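Local coordinates for VP1 (Merkel cell polyomavirus, PDB 4FMH), which builds the outer capsid of the virus as disulfide-linked pentamers and carries the binding site for sialylated glycan receptors, at residues B[75-80]-B[280-285]; B[95-100]-B[133-138]; B[125-130]-B[270-275]. All coordinates share one frame; numbering follows the deposited sequence. Where two conformers were deposited one is given.

Contact 1. Residues B[75-80]-B[280-285]; sequences VSLPML and VTLRKR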
ATOM      1  N   VAL B  75       5.920 -31.049  16.793  1.00 19.95           N
ATOM      2  CA  VAL B  75       5.714 -32.215  15.937  1.00 20.71           C
ATOM      3  C   VAL B  75       6.882 -33.179  16.112  1.00 22.82           C
ATOM      4  O   VAL B  75       8.048 -32.786  15.966  1.00 22.09           O
ATOM      5  CB  VAL B  75       5.568 -31.832  14.441  1.00 21.67           C
ATOM      6  CG1 VAL B  75       5.197 -33.058  13.599  1.00 22.63           C
ATOM      7  CG2 VAL B  75       4.533 -30.718  14.262  1.00 21.99           C
ATOM      8  N   SER B  76       6.556 -34.424  16.465  1.00 23.28           N
ATOM      9  CA  SER B  76       7.538 -35.504  16.546  1.00 26.07           C
ATOM     10  C   SER B  76       7.953 -35.957  15.152  1.00 26.17           C
ATOM     11  O   SER B  76       7.107 -36.252  14.305  1.00 27.69           O
ATOM     12  CB  SER B  76       6.977 -36.681  17.348  1.00 26.22           C
ATOM     13  OG  SER B  76       6.897 -36.341  18.720  1.00 28.90           O
ATOM     14  N   LEU B  77       9.264 -35.996  14.928  1.00 26.69           N
ATOM     15  CA  LEU B  77       9.834 -36.327  13.632  1.00 27.08           C
ATOM     16  C   LEU B  77      10.470 -37.722  13.654  1.00 28.76           C
ATOM     17  O   LEU B  77      10.833 -38.213  14.729  1.00 29.48           O
ATOM     18  CB  LEU B  77      10.883 -35.280  13.251  1.00 26.27           C
ATOM     19  CG  LEU B  77      10.424 -33.828  13.086  1.00 25.50           C
ATOM     20  CD1 LEU B  77      11.621 -32.905  13.117  1.00 24.86           C
ATOM     21  CD2 LEU B  77       9.644 -33.647  11.801  1.00 25.81           C
ATOM     22  N   PRO B  78      10.614 -38.360  12.473  1.00 29.94           N
ATOM     23  CA  PRO B  78      11.239 -39.688  12.416  1.00 31.79           C
ATOM     24  C   PRO B  78      12.626 -39.689  13.056  1.00 33.69           C
ATOM     25  O   PRO B  78      13.453 -38.826  12.745  1.00 33.11           O
ATOM     26  CB  PRO B  78      11.357 -39.963  10.915  1.00 31.90           C
ATOM     27  CG  PRO B  78      10.323 -39.112  10.283  1.00 30.33           C
ATOM     28  CD  PRO B  78      10.226 -37.880  11.133  1.00 28.52           C
ATOM     29  N   MET B  79      12.860 -40.641  13.956  1.00 36.27           N
ATOM     30  CA  MET B  79      14.154 -40.793  14.616  1.00 39.04           C
ATOM     31  C   MET B  79      15.231 -41.123  13.576  1.00 39.89           C
ATOM     32  O   MET B  79      15.012 -41.945  12.679  1.00 40.26           O
ATOM     33  CB  MET B  79      14.082 -41.888  15.684  1.00 41.12           C
ATOM     34  CG  MET B  79      15.269 -41.920  16.637  1.00 45.98           C
ATOM     35  SD  MET B  79      15.553 -43.558  17.352  1.00 57.10           S
ATOM     36  CE  MET B  79      16.319 -44.425  15.974  1.00 55.23           C
ATOM     37  N   LEU B  80      16.390 -40.480  13.707  1.00 39.91           N
ATOM     38  CA  LEU B  80      17.428 -40.548  12.679  1.00 40.94           C
ATOM     39  C   LEU B  80      18.652 -41.381  13.048  1.00 43.32           C
ATOM     40  O   LEU B  80      19.293 -41.969  12.173  1.00 43.27           O
ATOM     41  CB  LEU B  80      17.862 -39.138  12.267  1.00 39.21           C
ATOM     42  CG  LEU B  80      16.834 -38.320  11.480  1.00 36.35           C
ATOM     43  CD1 LEU B  80      17.389 -36.946  11.130  1.00 33.54           C
ATOM     44  CD2 LEU B  80      16.400 -39.064  10.223  1.00 34.19           C
ATOM     45  N   VAL B 280       5.540 -28.011   6.073  1.00 15.46           N
ATOM     46  CA  VAL B 280       6.968 -27.750   6.232  1.00 15.26           C
ATOM     47  C   VAL B 280       7.793 -28.834   5.552  1.00 16.08           C
ATOM     48  O   VAL B 280       7.569 -30.015   5.779  1.00 15.55           O
ATOM     49  CB  VAL B 280       7.364 -27.677   7.730  1.00 15.57           C
ATOM     50  CG1 VAL B 280       8.855 -27.410   7.887  1.00 14.54           C
ATOM     51  CG2 VAL B 280       6.551 -26.605   8.448  1.00 14.20           C
ATOM     52  N   THR B 281       8.742 -28.424   4.713  1.00 15.81           N
ATOM     53  CA  THR B 281       9.665 -29.351   4.065  1.00 17.10           C
ATOM     54  C   THR B 281      10.950 -29.407   4.870  1.00 17.48           C
ATOM     55  O   THR B 281      11.533 -28.370   5.192  1.00 17.08           O
ATOM     56  CB  THR B 281       9.981 -28.922   2.609  1.00 18.57           C
ATOM     57  OG1 THR B 281       8.770 -28.898   1.850  1.00 18.15           O
ATOM     58  CG2 THR B 281      10.963 -29.884   1.940  1.00 18.82           C
ATOM     59  N   LEU B 282      11.386 -30.622   5.195  1.00 18.07           N
ATOM     60  CA  LEU B 282      12.619 -30.810   5.946  1.00 18.99           C
ATOM     61  C   LEU B 282      13.569 -31.768   5.234  1.00 19.79           C
ATOM     62  O   LEU B 282      13.139 -32.665   4.509  1.00 19.89           O
ATOM     63  CB  LEU B 282      12.336 -31.297   7.374  1.00 19.13           C
ATOM     64  CG  LEU B 282      11.320 -30.508   8.212  1.00 19.39           C
ATOM     65  CD1 LEU B 282       9.951 -31.154   8.109  1.00 20.11           C
ATOM     66  CD2 LEU B 282      11.757 -30.443   9.669  1.00 20.46           C
ATOM     67  N   ARG B 283      14.865 -31.557   5.436  1.00 19.72           N
ATOM     68  CA  ARG B 283      15.878 -32.457   4.895  1.00 21.07           C
ATOM     69  C   ARG B 283      16.818 -32.907   6.009  1.00 22.23           C
ATOM     70  O   ARG B 283      16.921 -32.248   7.045  1.00 21.26           O
ATOM     71  CB  ARG B 283      16.669 -31.778   3.772  1.00 21.25           C
ATOM     72  CG  ARG B 283      17.532 -30.616   4.242  1.00 21.27           C
ATOM     73  CD  ARG B 283      18.327 -30.000   3.119  1.00 21.40           C
ATOM     74  NE  ARG B 283      18.979 -28.777   3.575  1.00 22.58           N
ATOM     75  CZ  ARG B 283      19.407 -27.808   2.776  1.00 22.81           C
ATOM     76  NH1 ARG B 283      19.265 -27.911   1.464  1.00 21.85           N
ATOM     77  NH2 ARG B 283      19.979 -26.732   3.295  1.00 21.12           N
ATOM     78  N   LYS B 284      17.496 -34.030   5.793  1.00 22.57           N
ATOM     79  CA  LYS B 284      18.456 -34.548   6.762  1.00 24.39           C
ATOM     80  C   LYS B 284      19.791 -33.814   6.637  1.00 24.11           C
ATOM     81  O   LYS B 284      20.296 -33.606   5.533  1.00 23.31           O
ATOM     82  CB  LYS B 284      18.653 -36.052   6.572  1.00 26.24           C
ATOM     83  CG  LYS B 284      17.416 -36.899   6.844  1.00 29.32           C
ATOM     84  CD  LYS B 284      17.675 -38.363   6.491  1.00 33.03           C
ATOM     85  CE  LYS B 284      16.419 -39.205   6.629  1.00 35.71           C
ATOM     86  NZ  LYS B 284      16.674 -40.643   6.338  1.00 38.06           N
ATOM     87  N   ARG B 285      20.348 -33.417   7.776  1.00 23.09           N
ATOM     88  CA  ARG B 285      21.616 -32.691   7.817  1.00 23.58           C
ATOM     89  C   ARG B 285      22.575 -33.314   8.832  1.00 23.43           C
ATOM     90  O   ARG B 285      22.183 -33.593   9.962  1.00 23.06           O
ATOM     91  CB  ARG B 285      21.359 -31.218   8.180  1.00 22.96           C
ATOM     92  CG  ARG B 285      22.619 -30.400   8.465  1.00 23.93           C
ATOM     93  CD  ARG B 285      23.290 -29.929   7.181  1.00 24.43           C
ATOM     94  NE  ARG B 285      22.601 -28.771   6.624  1.00 23.00           N
ATOM     95  CZ  ARG B 285      23.192 -27.797   5.941  1.00 25.42           C
ATOM     96  NH1 ARG B 285      24.502 -27.828   5.719  1.00 23.85           N
ATOM     97  NH2 ARG B 285      22.470 -26.778   5.492  1.00 21.97           N
TER

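Contact 2. Residues B[95-100]-B[133-138]; sequences ISVKTE and HMFAIG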
ATOM      1  N   ILE B  95      13.582 -26.441   5.776  1.00 15.56           N
ATOM      2  CA  ILE B  95      14.116 -25.624   4.676  1.00 16.52           C
ATOM      3  C   ILE B  95      13.102 -24.674   4.028  1.00 16.04           C
ATOM      4  O   ILE B  95      13.481 -23.626   3.499  1.00 15.54           O
ATOM      5  CB  ILE B  95      14.870 -26.470   3.614  1.00 17.46           C
ATOM      6  CG1 ILE B  95      13.909 -27.370   2.818  1.00 17.46           C
ATOM      7  CG2 ILE B  95      16.001 -27.275   4.287  1.00 17.92           C
ATOM      8  CD1 ILE B  95      14.592 -28.158   1.695  1.00 19.88           C
ATOM      9  N   SER B  96      11.825 -25.034   4.083  1.00 15.27           N
ATOM     10  CA  SER B  96      10.769 -24.172   3.553  1.00 15.19           C
ATOM     11  C   SER B  96       9.433 -24.525   4.172  1.00 14.97           C
ATOM     12  O   SER B  96       9.263 -25.613   4.729  1.00 14.83           O
ATOM     13  CB  SER B  96      10.678 -24.275   2.024  1.00 16.59           C
ATOM     14  OG  SER B  96      10.431 -25.609   1.611  1.00 18.90           O
ATOM     15  N   VAL B  97       8.491 -23.590   4.073  1.00 13.66           N
ATOM     16  CA  VAL B  97       7.148 -23.789   4.583  1.00 14.31           C
ATOM     17  C   VAL B  97       6.133 -23.116   3.667  1.00 14.40           C
ATOM     18  O   VAL B  97       6.373 -22.015   3.159  1.00 13.81           O
ATOM     19  CB  VAL B  97       6.997 -23.274   6.054  1.00 14.05           C
ATOM     20  CG1 VAL B  97       7.380 -21.795   6.174  1.00 15.14           C
ATOM     21  CG2 VAL B  97       5.582 -23.518   6.589  1.00 13.92           C
ATOM     22  N   LYS B  98       5.020 -23.803   3.445  1.00 14.05           N
ATOM     23  CA  LYS B  98       3.833 -23.199   2.860  1.00 14.65           C
ATOM     24  C   LYS B  98       2.845 -23.045   3.994  1.00 14.11           C
ATOM     25  O   LYS B  98       2.508 -24.019   4.673  1.00 13.59           O
ATOM     26  CB  LYS B  98       3.221 -24.084   1.772  1.00 15.73           C
ATOM     27  CG  LYS B  98       3.980 -24.099   0.466  1.00 22.13           C
ATOM     28  CD  LYS B  98       3.149 -24.772  -0.609  1.00 27.64           C
ATOM     29  CE  LYS B  98       3.688 -24.478  -1.993  1.00 31.86           C
ATOM     30  NZ  LYS B  98       2.852 -25.145  -3.027  1.00 33.82           N
ATOM     31  N   THR B  99       2.377 -21.822   4.202  1.00 13.33           N
ATOM     32  CA  THR B  99       1.470 -21.554   5.306  1.00 12.81           C
ATOM     33  C   THR B  99       0.331 -20.661   4.835  1.00 13.17           C
ATOM     34  O   THR B  99       0.525 -19.791   3.988  1.00 13.17           O
ATOM     35  CB  THR B  99       2.223 -20.974   6.549  1.00 12.84           C
ATOM     36  OG1 THR B  99       1.317 -20.798   7.645  1.00 12.37           O
ATOM     37  CG2 THR B  99       2.914 -19.642   6.226  1.00 13.26           C
ATOM     38  N   GLU B 100      -0.861 -20.902   5.376  1.00 13.21           N
ATOM     39  CA  GLU B 100      -2.061 -20.205   4.945  1.00 13.90           C
ATOM     40  C   GLU B 100      -3.000 -20.013   6.119  1.00 12.73           C
ATOM     41  O   GLU B 100      -3.192 -20.938   6.923  1.00 12.32           O
ATOM     42  CB  GLU B 100      -2.756 -21.026   3.849  1.00 14.84           C
ATOM     43  CG  GLU B 100      -4.008 -20.385   3.246  1.00 19.34           C
ATOM     44  CD  GLU B 100      -4.312 -20.929   1.862  1.00 23.73           C
ATOM     45  OE1 GLU B 100      -3.417 -20.867   0.994  1.00 27.24           O
ATOM     46  OE2 GLU B 100      -5.436 -21.422   1.638  1.00 26.72           O
ATOM     47  N   HIS B 133      -0.797 -10.820  13.060  1.00  9.42           N
ATOM     48  CA  HIS B 133      -0.481 -12.041  12.333  1.00 10.27           C
ATOM     49  C   HIS B 133       0.989 -12.371  12.441  1.00 10.93           C
ATOM     50  O   HIS B 133       1.845 -11.536  12.154  1.00 11.46           O
ATOM     51  CB  HIS B 133      -0.893 -11.923  10.869  1.00 10.25           C
ATOM     52  CG  HIS B 133      -2.348 -11.652  10.693  1.00 11.80           C
ATOM     53  ND1 HIS B 133      -3.302 -12.646  10.766  1.00  8.31           N
ATOM     54  CD2 HIS B 133      -3.020 -10.493  10.512  1.00  8.53           C
ATOM     55  CE1 HIS B 133      -4.499 -12.110  10.612  1.00 11.70           C
ATOM     56  NE2 HIS B 133      -4.356 -10.806  10.454  1.00  8.79           N
ATOM     57  N   MET B 134       1.270 -13.600  12.853  1.00 11.84           N
ATOM     58  CA  MET B 134       2.638 -14.075  12.959  1.00 12.90           C
ATOM     59  C   MET B 134       2.671 -15.591  12.848  1.00 12.37           C
ATOM     60  O   MET B 134       1.707 -16.275  13.196  1.00 12.31           O
ATOM     61  CB  MET B 134       3.289 -13.606  14.278  1.00 14.63           C
ATOM     62  CG  MET B 134       2.894 -14.375  15.538  1.00 20.61           C
ATOM     63  SD  MET B 134       3.886 -15.859  15.901  1.00 27.09           S
ATOM     64  CE  MET B 134       5.482 -15.139  16.243  1.00 20.47           C
ATOM     65  N   PHE B 135       3.782 -16.109  12.343  1.00 11.61           N
ATOM     66  CA  PHE B 135       4.057 -17.538  12.418  1.00 11.08           C
ATOM     67  C   PHE B 135       5.554 -17.712  12.621  1.00 11.49           C
ATOM     68  O   PHE B 135       6.347 -16.823  12.267  1.00 10.23           O
ATOM     69  CB  PHE B 135       3.528 -18.302  11.187  1.00 10.31           C
ATOM     70  CG  PHE B 135       4.336 -18.094   9.927  1.00 13.33           C
ATOM     71  CD1 PHE B 135       4.083 -17.012   9.089  1.00 12.94           C
ATOM     72  CD2 PHE B 135       5.340 -18.999   9.570  1.00 13.29           C
ATOM     73  CE1 PHE B 135       4.820 -16.824   7.917  1.00 15.75           C
ATOM     74  CE2 PHE B 135       6.076 -18.822   8.400  1.00 14.36           C
ATOM     75  CZ  PHE B 135       5.820 -17.737   7.575  1.00 11.77           C
ATOM     76  N   ALA B 136       5.923 -18.843  13.218  1.00 11.48           N
ATOM     77  CA  ALA B 136       7.311 -19.167  13.492  1.00 10.75           C
ATOM     78  C   ALA B 136       7.533 -20.656  13.288  1.00 11.45           C
ATOM     79  O   ALA B 136       6.666 -21.480  13.620  1.00 11.71           O
ATOM     80  CB  ALA B 136       7.672 -18.782  14.914  1.00 11.57           C
ATOM     81  N   ILE B 137       8.688 -20.981  12.726  1.00 10.50           N
ATOM     82  CA  ILE B 137       9.134 -22.357  12.566  1.00 12.56           C
ATOM     83  C   ILE B 137      10.504 -22.446  13.233  1.00 12.65           C
ATOM     84  O   ILE B 137      11.404 -21.664  12.907  1.00 12.83           O
ATOM     85  CB  ILE B 137       9.266 -22.759  11.070  1.00 12.83           C
ATOM     86  CG1 ILE B 137       8.005 -22.381  10.259  1.00 13.65           C
ATOM     87  CG2 ILE B 137       9.641 -24.252  10.941  1.00 13.62           C
ATOM     88  CD1 ILE B 137       6.728 -23.127  10.643  1.00 13.52           C
ATOM     89  N   GLY B 138      10.654 -23.387  14.167  1.00 13.31           N
ATOM     90  CA  GLY B 138      11.919 -23.559  14.887  1.00 14.18           C
ATOM     91  C   GLY B 138      12.242 -25.001  15.239  1.00 15.39           C
ATOM     92  O   GLY B 138      11.369 -25.873  15.191  1.00 15.05           O
TER

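Contact 3. Residues B[125-130]-B[270-275]; sequences IPVSGV and ALHGLP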
ATOM      1  N   ILE B 125     -21.559  -4.380  10.553  1.00 12.79           N
ATOM      2  CA  ILE B 125     -20.162  -3.975  10.420  1.00 12.70           C
ATOM      3  C   ILE B 125     -19.339  -5.259  10.311  1.00 12.84           C
ATOM      4  O   ILE B 125     -19.370  -6.087  11.227  1.00 12.58           O
ATOM      5  CB  ILE B 125     -19.667  -3.135  11.631  1.00 13.28           C
ATOM      6  CG1 ILE B 125     -20.499  -1.853  11.773  1.00 15.13           C
ATOM      7  CG2 ILE B 125     -18.164  -2.810  11.489  1.00 12.22           C
ATOM      8  CD1 ILE B 125     -20.376  -1.164  13.123  1.00 16.94           C
ATOM      9  N   PRO B 126     -18.621  -5.439   9.184  1.00 12.70           N
ATOM     10  CA  PRO B 126     -17.832  -6.655   9.016  1.00 13.70           C
ATOM     11  C   PRO B 126     -16.690  -6.734  10.019  1.00 12.42           C
ATOM     12  O   PRO B 126     -16.245  -5.706  10.542  1.00 13.89           O
ATOM     13  CB  PRO B 126     -17.284  -6.542   7.586  1.00 12.98           C
ATOM     14  CG  PRO B 126     -17.397  -5.121   7.224  1.00 14.85           C
ATOM     15  CD  PRO B 126     -18.481  -4.513   8.042  1.00 12.97           C
ATOM     16  N   VAL B 127     -16.240  -7.957  10.291  1.00 11.78           N
ATOM     17  CA  VAL B 127     -15.053  -8.196  11.108  1.00 10.86           C
ATOM     18  C   VAL B 127     -13.895  -7.331  10.582  1.00 10.09           C
ATOM     19  O   VAL B 127     -13.466  -7.471   9.430  1.00 10.87           O
ATOM     20  CB  VAL B 127     -14.702  -9.703  11.161  1.00 10.50           C
ATOM     21  CG1 VAL B 127     -13.417  -9.931  11.944  1.00 11.42           C
ATOM     22  CG2 VAL B 127     -15.861 -10.494  11.808  1.00 11.91           C
ATOM     23  N   SER B 128     -13.387  -6.457  11.441  0.70  9.98           N
ATOM     24  CA  SER B 128     -12.408  -5.446  11.042  0.70  9.83           C
ATOM     25  C   SER B 128     -11.760  -4.829  12.273  0.70  9.99           C
ATOM     26  O   SER B 128     -12.189  -5.070  13.403  0.70 10.75           O
ATOM     27  CB  SER B 128     -13.077  -4.356  10.196  0.70  9.74           C
ATOM     28  OG  SER B 128     -14.208  -3.821  10.856  0.70  9.48           O
ATOM     29  N   GLY B 129     -10.719  -4.034  12.052  1.00 10.06           N
ATOM     30  CA  GLY B 129     -10.010  -3.393  13.152  1.00 11.24           C
ATOM     31  C   GLY B 129      -8.678  -4.055  13.446  1.00 12.22           C
ATOM     32  O   GLY B 129      -7.896  -4.326  12.530  1.00 12.59           O
ATOM     33  N   VAL B 130      -8.415  -4.300  14.728  1.00 10.85           N
ATOM     34  CA  VAL B 130      -7.111  -4.812  15.158  1.00 10.70           C
ATOM     35  C   VAL B 130      -6.777  -6.152  14.500  1.00 11.11           C
ATOM     36  O   VAL B 130      -7.530  -7.122  14.633  1.00 10.04           O
ATOM     37  CB  VAL B 130      -7.019  -4.940  16.697  1.00 10.32           C
ATOM     38  CG1 VAL B 130      -5.698  -5.595  17.107  1.00 13.84           C
ATOM     39  CG2 VAL B 130      -7.174  -3.557  17.363  1.00  9.57           C
ATOM     40  N   ALA B 270     -15.802  -7.986  20.553  1.00 12.11           N
ATOM     41  CA  ALA B 270     -14.945  -9.125  20.861  1.00 13.71           C
ATOM     42  C   ALA B 270     -13.960  -9.364  19.712  1.00 13.85           C
ATOM     43  O   ALA B 270     -14.323  -9.227  18.544  1.00 14.26           O
ATOM     44  CB  ALA B 270     -15.793 -10.373  21.097  1.00 13.72           C
ATOM     45  N   LEU B 271     -12.719  -9.715  20.039  1.00 13.44           N
ATOM     46  CA  LEU B 271     -11.751 -10.071  18.996  1.00 13.10           C
ATOM     47  C   LEU B 271     -11.988 -11.492  18.474  1.00 13.87           C
ATOM     48  O   LEU B 271     -12.600 -12.325  19.153  1.00 14.66           O
ATOM     49  CB  LEU B 271     -10.310  -9.884  19.486  1.00 13.18           C
ATOM     50  CG  LEU B 271      -9.786  -8.449  19.569  1.00 10.95           C
ATOM     51  CD1 LEU B 271      -8.505  -8.419  20.374  1.00 10.78           C
ATOM     52  CD2 LEU B 271      -9.572  -7.841  18.161  1.00 12.06           C
ATOM     53  N   HIS B 272     -11.510 -11.751  17.259  1.00 11.69           N
ATOM     54  CA  HIS B 272     -11.749 -13.008  16.557  1.00 11.26           C
ATOM     55  C   HIS B 272     -10.443 -13.427  15.895  1.00 10.98           C
ATOM     56  O   HIS B 272      -9.669 -12.580  15.439  1.00  9.75           O
ATOM     57  CB  HIS B 272     -12.848 -12.795  15.506  1.00  9.82           C
ATOM     58  CG  HIS B 272     -13.232 -14.021  14.729  1.00 11.32           C
ATOM     59  ND1 HIS B 272     -13.416 -15.259  15.309  1.00 11.06           N
ATOM     60  CD2 HIS B 272     -13.526 -14.179  13.415  1.00 10.38           C
ATOM     61  CE1 HIS B 272     -13.771 -16.131  14.382  1.00 10.34           C
ATOM     62  NE2 HIS B 272     -13.847 -15.501  13.224  1.00 11.38           N
ATOM     63  N   GLY B 273     -10.194 -14.732  15.862  1.00 11.04           N
ATOM     64  CA  GLY B 273      -9.016 -15.263  15.184  1.00 10.98           C
ATOM     65  C   GLY B 273      -9.391 -16.352  14.198  1.00 11.42           C
ATOM     66  O   GLY B 273     -10.501 -16.884  14.249  1.00 11.41           O
ATOM     67  N   LEU B 274      -8.465 -16.677  13.296  1.00  9.38           N
ATOM     68  CA  LEU B 274      -8.654 -17.775  12.344  1.00  9.92           C
ATOM     69  C   LEU B 274      -7.542 -18.820  12.490  1.00 10.46           C
ATOM     70  O   LEU B 274      -6.464 -18.497  13.005  1.00 11.08           O
ATOM     71  CB  LEU B 274      -8.702 -17.229  10.907  1.00  9.17           C
ATOM     72  CG  LEU B 274      -9.940 -16.413  10.519  1.00 10.15           C
ATOM     73  CD1 LEU B 274      -9.739 -15.831   9.117  1.00  9.20           C
ATOM     74  CD2 LEU B 274     -11.198 -17.287  10.548  1.00 11.84           C
ATOM     75  N   PRO B 275      -7.798 -20.071  12.047  1.00 11.02           N
ATOM     76  CA  PRO B 275      -6.779 -21.122  12.089  1.00 10.53           C
ATOM     77  C   PRO B 275      -5.713 -20.891  11.027  1.00 11.72           C
ATOM     78  O   PRO B 275      -5.923 -20.117  10.078  1.00 10.87           O
ATOM     79  CB  PRO B 275      -7.559 -22.397  11.721  1.00 11.61           C
ATOM     80  CG  PRO B 275      -8.999 -22.012  11.679  1.00 13.81           C
ATOM     81  CD  PRO B 275      -9.025 -20.549  11.387  1.00  9.68           C
TER

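Contact 1. Residues B[75-80]-B[280-285]
Leu77 and Leu282, whose CA atoms lie 9.9 Å apart, and Leu80 and Lys284, 8.5 Å apart, mark a run in which 75-80 and 280-285 travel side by side without a hydrogen bond between them. In the jelly-roll fold of VP1, 75-76 is the end of strand 71-76 and the chain then leaves the sheet as a loop, whereas 280-285 stays within the long strand 269-287. Between the backbones only side chains meet. Leu77 and Leu282 point at each other and touch by single methyl groups, Leu77 CD1 lying 4.2 Å from Leu282 CD2. Cys246 and Leu251 pack against both leucines, so this buried apolar pair is shared with strand 250-263 through Leu251. Further along, the loop residue Leu80 meets the aliphatic part of Lys284. The lysine chain leaves with CG beside its own backbone N (chi1 -65°) and runs fully extended beyond it, laying several methylenes past one leucine methyl. Trp92 on strand 89-101 touches both Leu77 and Leu80, and its NE1 hydrogen-bonds Pro78 O, which ties the loop to that strand. Val15 lies against Lys284. Leu80 CD2 is 4.1 Å from Lys284 CG, 4.0 Å from CD and 3.6 Å from CE, the approach tightening toward the ammonium end.

Contact 2. Residues B[95-100]-B[133-138]
Strands 95-100 and 133-138 run nearly antiparallel, at 149° between their directions, but their axes come no closer than 9.5 Å, so they face each other through side chains and share no backbone hydrogen bond. Val97 and Thr99 point at Phe135 and Ile137 across the gap. The Phe135 ring is the centre of the contact. Thr99 sets its methyl CG2 over the middle of one ring face, 3.7 Å from the centroid of Phe135 and only 12° off the ring normal, a CH-pi contact in which the methyl is within about 4 Å of most ring atoms. The threonine torsion explains this: OG1 is anti to the backbone N (chi1 -176°), which turns CG2 toward the ring and the hydroxyl toward Tyr277 O and Arg276 NH1, with which it forms hydrogen bonds. Val97 reaches the same ring obliquely, its CG1 3.9 Å from Phe135 CE2. This pattern, two strands packed face to face through alternate residues, is that of the jelly-roll beta-sandwich, and here it brings 89-101 over 131-138. Tyr213 on the adjacent strand 210-217 stacks with the Phe135 ring. The same Val97 methyl also touches Ile137, with CG1 of each residue 4.2 Å from the other. Ile137 in turn lies on Leu251 and Ile253, and Val97 on Val280. At the start of 95-100, Ile95 and Ser96 both pair with Thr281 in a classic beta bulge. At the far end of 95-100, Glu100 OE2 hydrogen-bonds Tyr212 OH of a neighbouring subunit; on the other strand, Met134 packs against Phe228 of a different neighbouring subunit.

Contact 3. Residues B[125-130]-B[270-275]
Leu271 and Val130 make the closer of the two touches between 270-275 and the loop 125-130, and His272 and Val127 make the other; together the four buried side chains account for the contact. The CB of Leu271 does not aim at the loop, but its end swings round to it. With CG beside the backbone N (chi1 -76°), the branch CD2 comes 4.1 Å from Val130 CB and as near to Val130 O, so one methyl lies against both the side chain and the peptide. Ile258, Phe261 and Leu52 also pack on Leu271, and Phe261 touches Val130 as well, which joins both sides of the contact to strand 250-263. His272, the next residue, projects from the opposite side of the strand with its CB directed at the loop, and its imidazole meets the loop at an edge: Val127 CG1 lies near the ring plane, 4.5 Å from His272 CD2, a loose contact. The ring has further partners: ND1 hydrogen-bonds Thr47 O, and Tyr48 stacks with the imidazole. Gly129 O accepts hydrogen bonds from Gln217 NE2 and Asn131 ND2. A neighbouring subunit reaches the loop too: its Thr218 OG1 hydrogen-bonds Val127 O, and its Leu149 packs on Val127. The side chain of Leu271 lies about 11 Å from a bound sialic acid, so the contact does not itself bind the glycan. The arrangement is that of a loop leading into strand 131-138, packed against the start of strand 269-287 beside a subunit interface of the pentamer, at the end of the jelly roll that carries the glycan pocket.

All three contacts belong to one jelly-roll domain. Strand 269-287 serves contact 1 near its C-terminal end and contact 3 at its start, and it pairs with 89-101, the strand that supplies one side of contact 2. The centres of contacts 1 and 2 are about 15 Å apart, and the two join directly through strands 269-287 and 89-101; contacts 2 and 3 are about 22 Å apart, and 1 and 3 about 35 Å, on opposite sides of the chain's centre. Along the chain, 75-80 and 280-285 bracket the other segments, and contacts 2 and 3 interleave. The three contacts thus run along the length of the domain, from the end where both chain termini lie to the end that carries the glycan pocket.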